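Long-range contact in lipocalin AI-4 (PDB 5H9N), which binds cysteinyl leukotrienes such as leukotriene C4 in a lipocalin barrel and, as a salivary protein of a blood-feeding insect, probably sequesters them from the host: residues N24-S36 with R44-L56. The protein carries 1 engineered substitution. Sequence-based numbering, arbitrary orientation.
Sequences NRFFTGDWYLTHS and RCEKYQTGSNLQL. With LTX ((5~{S},6~{R},7~{E},9~{E},11~{Z},14~{Z})-6-[(2~{R})-2-[[(4~{S})-4-azanyl-5-oxidanyl-5-oxidanylidene-pentanoyl]amino]-3-( 2-hydroxy-2-oxoethylamino)-3-oxidanylidene-propyl]sulfanyl-5-oxidanyl-icosa-7,9,11,14-tetraenoic acid), chain B.
Trp31 and Tyr48 form a hydrogen-bonded pair of an antiparallel hairpin, strands 30-36 and 46-51, in the wall of the lipocalin barrel. Their two backbone bonds are nearly equal (Trp31 N to Tyr48 O 2.9 Å, Tyr48 N to Trp31 O 2.8 Å), and both side chains enter the barrel, where LTX C20, the end of the lipid tail, lies 3.8 Å from Trp31 CD1. The indole is held by Phe26: Trp31 NE1 bonds Phe26 O in the ring plane, while Phe26 CE1 lies over one indole face. Beside Tyr48, Leu33 CD2 packs 3.6 Å from Glu46 OE1. That oxygen takes the Tyr48 OH bond, and OE2 takes both terminal nitrogens of Arg44. On the outer face, Lys47 swings its CG away from the backbone N (chi1 -179°), laying the chain alongside Tyr32 with CG over the ring; Cys45 SG, disulfide-bonded to Cys155, meets the ring edge. At the hairpin's open end, Thr50 OG1 bonds Gly29 O at 2.8 Å in the carbonyl plane, and Thr50 N shares that oxygen. Leu54 CD2 makes a CH-pi contact over one face of Phe27, opposite Phe26. Trp31, Tyr48, Phe26 and Leu56 thus give the tail apolar contacts, while the Glu46 carboxylate, held by Arg44, restrains Tyr48 OH.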
loop_
_atom_site.group_PDB
_atom_site.type_symbol
_atom_site.label_atom_id
_atom_site.label_comp_id
_atom_site.label_asym_id
_atom_site.label_seq_id
_atom_site.Cartn_x
_atom_site.Cartn_y
_atom_site.Cartn_z
ATOM N N ASN A 24 3.531 -1.685 14.828
ATOM C CA ASN A 24 4.210 -2.924 15.180
ATOM C C ASN A 24 3.453 -4.155 14.699
ATOM O O ASN A 24 4.061 -5.158 14.331
ATOM C CB ASN A 24 4.428 -3.010 16.693
ATOM C CG ASN A 24 5.560 -2.122 17.172
ATOM O OD1 ASN A 24 6.385 -1.664 16.380
ATOM N ND2 ASN A 24 5.608 -1.878 18.478
ATOM N N ARG A 25 2.127 -4.081 14.698
ATOM C CA ARG A 25 1.329 -5.225 14.266
ATOM C C ARG A 25 1.148 -5.266 12.762
ATOM O O ARG A 25 0.898 -6.322 12.199
ATOM C CB ARG A 25 -0.042 -5.222 14.931
ATOM C CG ARG A 25 -0.004 -5.470 16.423
ATOM C CD ARG A 25 -1.389 -5.827 16.913
ATOM N NE ARG A 25 -1.812 -7.111 16.368
ATOM C CZ ARG A 25 -3.076 -7.441 16.134
ATOM N NH1 ARG A 25 -4.041 -6.568 16.385
ATOM N NH2 ARG A 25 -3.370 -8.631 15.632
ATOM N N PHE A 26 1.254 -4.117 12.108
ATOM C CA PHE A 26 1.106 -4.093 10.662
ATOM C C PHE A 26 2.401 -4.476 9.942
ATOM O O PHE A 26 2.386 -5.270 9.001
ATOM C CB PHE A 26 0.646 -2.722 10.166
ATOM C CG PHE A 26 0.558 -2.661 8.672
ATOM C CD1 PHE A 26 -0.503 -3.264 8.013
ATOM C CD2 PHE A 26 1.558 -2.060 7.910
ATOM C CE1 PHE A 26 -0.573 -3.260 6.642
ATOM C CE2 PHE A 26 1.486 -2.051 6.530
ATOM C CZ PHE A 26 0.417 -2.647 5.900
ATOM N N PHE A 27 3.515 -3.891 10.367
ATOM C CA PHE A 27 4.790 -4.114 9.693
ATOM C C PHE A 27 5.490 -5.355 10.225
ATOM O O PHE A 27 6.636 -5.300 10.681
ATOM C CB PHE A 27 5.687 -2.881 9.827
ATOM C CG PHE A 27 5.174 -1.679 9.084
ATOM C CD1 PHE A 27 5.248 -1.619 7.700
ATOM C CD2 PHE A 27 4.608 -0.611 9.764
ATOM C CE1 PHE A 27 4.777 -0.515 7.013
ATOM C CE2 PHE A 27 4.138 0.497 9.086
ATOM C CZ PHE A 27 4.218 0.548 7.709
ATOM N N THR A 28 4.778 -6.474 10.187
ATOM C CA THR A 28 5.338 -7.767 10.546
ATOM C C THR A 28 4.731 -8.807 9.616
ATOM O O THR A 28 3.591 -8.654 9.176
ATOM C CB THR A 28 5.066 -8.120 12.021
ATOM O OG1 THR A 28 5.814 -9.287 12.381
ATOM C CG2 THR A 28 3.587 -8.374 12.259
ATOM N N GLY A 29 5.504 -9.834 9.287
ATOM C CA GLY A 29 5.022 -10.894 8.416
ATOM C C GLY A 29 4.931 -10.517 6.946
ATOM O O GLY A 29 5.532 -9.543 6.497
ATOM N N ASP A 30 4.184 -11.321 6.194
ATOM C CA ASP A 30 3.978 -11.140 4.757
ATOM C C ASP A 30 2.591 -10.612 4.471
ATOM O O ASP A 30 1.626 -10.992 5.141
ATOM C CB ASP A 30 4.149 -12.462 4.012
ATOM C CG ASP A 30 5.565 -12.985 4.047
ATOM O OD1 ASP A 30 6.488 -12.176 4.229
ATOM O OD2 ASP A 30 5.752 -14.209 3.876
ATOM N N TRP A 31 2.498 -9.771 3.450
ATOM C CA TRP A 31 1.219 -9.274 2.961
ATOM C C TRP A 31 1.148 -9.508 1.444
ATOM O O TRP A 31 2.050 -9.069 0.729
ATOM C CB TRP A 31 1.070 -7.783 3.232
ATOM C CG TRP A 31 0.768 -7.369 4.647
ATOM C CD1 TRP A 31 1.628 -6.794 5.535
ATOM C CD2 TRP A 31 -0.496 -7.462 5.310
ATOM N NE1 TRP A 31 0.976 -6.518 6.718
ATOM C CE2 TRP A 31 -0.330 -6.919 6.602
ATOM C CE3 TRP A 31 -1.757 -7.946 4.929
ATOM C CZ2 TRP A 31 -1.378 -6.858 7.521
ATOM C CZ3 TRP A 31 -2.787 -7.883 5.838
ATOM C CH2 TRP A 31 -2.601 -7.331 7.112
ATOM N N TYR A 32 0.078 -10.131 0.948
ATOM C CA TYR A 32 -0.129 -10.316 -0.491
ATOM C C TYR A 32 -1.015 -9.210 -1.014
ATOM O O TYR A 32 -2.063 -8.926 -0.436
ATOM C CB TYR A 32 -0.766 -11.682 -0.780
ATOM C CG TYR A 32 0.109 -12.837 -0.385
ATOM C CD1 TYR A 32 0.108 -13.309 0.922
ATOM C CD2 TYR A 32 0.958 -13.444 -1.306
ATOM C CE1 TYR A 32 0.925 -14.357 1.306
ATOM C CE2 TYR A 32 1.776 -14.501 -0.933
ATOM C CZ TYR A 32 1.750 -14.943 0.372
ATOM O OH TYR A 32 2.554 -15.986 0.775
ATOM N N LEU A 33 -0.611 -8.596 -2.124
ATOM C CA LEU A 33 -1.416 -7.566 -2.752
ATOM C C LEU A 33 -2.451 -8.251 -3.647
ATOM O O LEU A 33 -2.138 -8.669 -4.768
ATOM C CB LEU A 33 -0.513 -6.608 -3.543
ATOM C CG LEU A 33 -1.206 -5.493 -4.329
ATOM C CD1 LEU A 33 -2.249 -4.785 -3.488
ATOM C CD2 LEU A 33 -0.177 -4.493 -4.872
ATOM N N THR A 34 -3.670 -8.419 -3.163
ATOM C CA THR A 34 -4.636 -9.240 -3.891
ATOM C C THR A 34 -5.591 -8.450 -4.789
ATOM O O THR A 34 -6.112 -8.999 -5.742
ATOM C CB THR A 34 -5.462 -10.106 -2.917
ATOM O OG1 THR A 34 -6.157 -9.274 -1.979
ATOM C CG2 THR A 34 -4.583 -11.049 -2.139
ATOM N N HIS A 35 -5.854 -7.188 -4.470
ATOM C CA HIS A 35 -6.801 -6.367 -5.217
ATOM C C HIS A 35 -6.339 -4.926 -5.230
ATOM O O HIS A 35 -5.647 -4.497 -4.300
ATOM C CB HIS A 35 -8.210 -6.390 -4.611
ATOM C CG HIS A 35 -8.837 -7.744 -4.538
ATOM N ND1 HIS A 35 -8.397 -8.716 -3.671
ATOM C CD2 HIS A 35 -9.901 -8.268 -5.191
ATOM C CE1 HIS A 35 -9.145 -9.796 -3.814
ATOM N NE2 HIS A 35 -10.058 -9.552 -4.734
ATOM N N SER A 36 -6.762 -4.147 -6.215
ATOM C CA SER A 36 -6.472 -2.713 -6.212
ATOM C C SER A 36 -7.526 -1.987 -7.048
ATOM O O SER A 36 -8.194 -2.597 -7.902
ATOM C CB SER A 36 -5.054 -2.445 -6.722
ATOM O OG SER A 36 -4.883 -2.928 -8.041
ATOM N N ARG A 44 -0.412 -9.808 -11.512
ATOM C CA ARG A 44 0.680 -10.496 -10.832
ATOM C C ARG A 44 0.315 -10.692 -9.370
ATOM O O ARG A 44 -0.667 -10.112 -8.883
ATOM C CB ARG A 44 1.975 -9.689 -10.944
ATOM C CG ARG A 44 2.525 -9.546 -12.364
ATOM C CD ARG A 44 3.691 -8.558 -12.412
ATOM N NE ARG A 44 3.245 -7.219 -12.027
ATOM C CZ ARG A 44 3.541 -6.616 -10.877
ATOM N NH1 ARG A 44 4.336 -7.207 -9.996
ATOM N NH2 ARG A 44 3.059 -5.406 -10.622
ATOM N N CYS A 45 1.102 -11.505 -8.672
ATOM C CA CYS A 45 0.949 -11.670 -7.234
ATOM C C CYS A 45 2.188 -11.173 -6.514
ATOM O O CYS A 45 3.204 -11.881 -6.420
ATOM C CB CYS A 45 0.679 -13.128 -6.868
ATOM S SG CYS A 45 0.282 -13.303 -5.132
ATOM N N GLU A 46 2.100 -9.956 -6.006
ATOM C CA GLU A 46 3.185 -9.369 -5.231
ATOM C C GLU A 46 3.064 -9.732 -3.764
ATOM O O GLU A 46 2.040 -9.458 -3.134
ATOM C CB GLU A 46 3.192 -7.845 -5.386
ATOM C CG GLU A 46 3.521 -7.374 -6.785
ATOM C CD GLU A 46 3.681 -5.863 -6.888
ATOM O OE1 GLU A 46 3.190 -5.126 -6.008
ATOM O OE2 GLU A 46 4.307 -5.433 -7.874
ATOM N N LYS A 47 4.111 -10.357 -3.239
ATOM C CA LYS A 47 4.233 -10.671 -1.821
ATOM C C LYS A 47 5.157 -9.652 -1.183
ATOM O O LYS A 47 6.342 -9.590 -1.521
ATOM C CB LYS A 47 4.779 -12.083 -1.607
ATOM C CG LYS A 47 4.897 -12.455 -0.131
ATOM C CD LYS A 47 5.459 -13.860 0.064
ATOM C CE LYS A 47 6.928 -13.931 -0.330
ATOM N NZ LYS A 47 7.548 -15.228 0.063
ATOM N N TYR A 48 4.617 -8.849 -0.271
ATOM C CA TYR A 48 5.381 -7.839 0.454
ATOM C C TYR A 48 5.895 -8.444 1.752
ATOM O O TYR A 48 5.114 -8.819 2.632
ATOM C CB TYR A 48 4.520 -6.598 0.717
ATOM C CG TYR A 48 4.290 -5.766 -0.515
ATOM C CD1 TYR A 48 3.489 -6.234 -1.549
ATOM C CD2 TYR A 48 4.888 -4.515 -0.659
ATOM C CE1 TYR A 48 3.282 -5.465 -2.699
ATOM C CE2 TYR A 48 4.686 -3.752 -1.793
ATOM C CZ TYR A 48 3.895 -4.231 -2.813
ATOM O OH TYR A 48 3.704 -3.464 -3.934
ATOM N N GLN A 49 7.215 -8.530 1.860
ATOM C CA GLN A 49 7.874 -9.079 3.032
ATOM C C GLN A 49 8.318 -7.933 3.911
ATOM O O GLN A 49 8.977 -7.013 3.430
ATOM C CB GLN A 49 9.057 -9.928 2.606
ATOM C CG GLN A 49 8.640 -11.075 1.705
ATOM C CD GLN A 49 9.806 -11.866 1.165
ATOM O OE1 GLN A 49 9.952 -12.035 -0.044
ATOM N NE2 GLN A 49 10.639 -12.363 2.058
ATOM N N THR A 50 7.969 -7.983 5.191
ATOM C CA THR A 50 8.333 -6.905 6.104
ATOM C C THR A 50 9.430 -7.332 7.061
ATOM O O THR A 50 9.556 -8.512 7.401
ATOM C CB THR A 50 7.136 -6.409 6.952
ATOM O OG1 THR A 50 6.745 -7.433 7.875
ATOM C CG2 THR A 50 5.948 -5.993 6.077
ATOM N N GLY A 51 10.207 -6.352 7.507
ATOM C CA GLY A 51 11.216 -6.568 8.531
ATOM C C GLY A 51 11.227 -5.393 9.487
ATOM O O GLY A 51 10.410 -4.476 9.359
ATOM N N SER A 52 12.155 -5.413 10.435
ATOM C CA SER A 52 12.280 -4.338 11.416
ATOM C C SER A 52 12.549 -2.998 10.765
ATOM O O SER A 52 13.067 -2.939 9.647
ATOM C CB SER A 52 13.419 -4.622 12.391
ATOM O OG SER A 52 13.312 -5.903 12.968
ATOM N N ASN A 53 12.210 -1.934 11.485
ATOM C CA ASN A 53 12.542 -0.578 11.085
ATOM C C ASN A 53 12.016 -0.210 9.716
ATOM O O ASN A 53 12.706 0.456 8.937
ATOM C CB ASN A 53 14.056 -0.373 11.130
ATOM C CG ASN A 53 14.624 -0.596 12.511
ATOM O OD1 ASN A 53 14.024 -0.198 13.509
ATOM N ND2 ASN A 53 15.781 -1.245 12.579
ATOM N N LEU A 54 10.795 -0.656 9.435
ATOM C CA LEU A 54 10.078 -0.260 8.227
ATOM C C LEU A 54 10.820 -0.639 6.955
ATOM O O LEU A 54 10.786 0.091 5.964
ATOM C CB LEU A 54 9.808 1.248 8.245
ATOM C CG LEU A 54 9.086 1.767 9.489
ATOM C CD1 LEU A 54 9.037 3.300 9.504
ATOM C CD2 LEU A 54 7.693 1.163 9.600
ATOM N N GLN A 55 11.494 -1.786 6.975
ATOM C CA GLN A 55 12.085 -2.307 5.747
ATOM C C GLN A 55 11.113 -3.261 5.068
ATOM O O GLN A 55 10.380 -4.011 5.725
ATOM C CB GLN A 55 13.400 -3.028 6.030
ATOM C CG GLN A 55 14.429 -2.196 6.772
ATOM C CD GLN A 55 14.776 -0.901 6.066
ATOM O OE1 GLN A 55 15.371 -0.904 4.988
ATOM N NE2 GLN A 55 14.399 0.217 6.669
ATOM N N LEU A 56 11.090 -3.247 3.742
ATOM C CA LEU A 56 10.303 -4.245 3.044
ATOM C C LEU A 56 10.930 -4.630 1.723
ATOM O O LEU A 56 11.777 -3.922 1.163
ATOM C CB LEU A 56 8.857 -3.780 2.867
ATOM C CG LEU A 56 8.491 -2.466 2.195
ATOM C CD1 LEU A 56 8.295 -2.671 0.708
ATOM C CD2 LEU A 56 7.223 -1.933 2.827
HETATM O O2 LTX B . 0.259 2.895 -6.426
HETATM C C1 LTX B . -0.124 2.344 -7.484
HETATM O O1 LTX B . -0.488 1.143 -7.529
HETATM C C2 LTX B . -0.163 3.166 -8.751
HETATM C C3 LTX B . 0.981 2.742 -9.666
HETATM C C4 LTX B . 2.282 2.612 -8.876
HETATM C C5 LTX B . 3.472 2.457 -9.814
HETATM O O3 LTX B . 3.455 1.165 -10.436
HETATM C C6 LTX B . 4.798 2.653 -9.086
HETATM C C7 LTX B . 5.013 1.577 -8.028
HETATM C C8 LTX B . 5.066 1.855 -6.714
HETATM C C9 LTX B . 5.299 0.779 -5.738
HETATM C C10 LTX B . 5.593 0.987 -4.447
HETATM C C11 LTX B . 5.823 -0.151 -3.551
HETATM C C12 LTX B . 6.095 -0.105 -2.241
HETATM C C13 LTX B . 6.220 1.163 -1.414
HETATM C C14 LTX B . 4.863 1.716 -1.027
HETATM C C15 LTX B . 4.100 1.202 -0.069
HETATM C C16 LTX B . 4.526 0.006 0.750
HETATM C C17 LTX B . 3.309 -0.851 1.089
HETATM C C18 LTX B . 3.703 -1.932 2.087
HETATM C C19 LTX B . 2.624 -2.995 2.234
HETATM C C20 LTX B . 3.029 -4.036 3.260
HETATM O O32 LTX B . 8.059 -2.950 -9.262
HETATM C C21 LTX B . 7.847 -1.724 -9.318
HETATM O O31 LTX B . 6.733 -1.207 -9.091
HETATM C CA3 LTX B . 8.998 -0.823 -9.681
HETATM N N3 LTX B . 8.578 0.569 -9.650
HETATM C C22 LTX B . 9.279 1.560 -10.192
HETATM O O33 LTX B . 10.334 1.350 -10.765
HETATM C CA2 LTX B . 8.763 2.969 -10.097
HETATM C CB2 LTX B . 7.447 3.068 -9.325
HETATM S SG2 LTX B . 6.067 2.629 -10.328
HETATM N N2 LTX B . 8.661 3.560 -11.414
HETATM C CD1 LTX B . 9.172 4.754 -11.682
HETATM O OE1 LTX B . 9.424 5.582 -10.818
HETATM C CG1 LTX B . 9.410 5.016 -13.150
HETATM C CB1 LTX B . 9.678 6.490 -13.415
HETATM C CA1 LTX B . 9.407 6.805 -14.884
HETATM N N1 LTX B . 8.083 6.273 -15.264
HETATM C C23 LTX B . 10.454 6.188 -15.761
HETATM O O11 LTX B . 10.086 5.415 -16.674
HETATM O O12 LTX B . 11.651 6.478 -15.552
HETATM O O HOH W 1 8.131 -9.604 9.725
HETATM O O HOH W 2 -0.235 -8.470 -6.674
#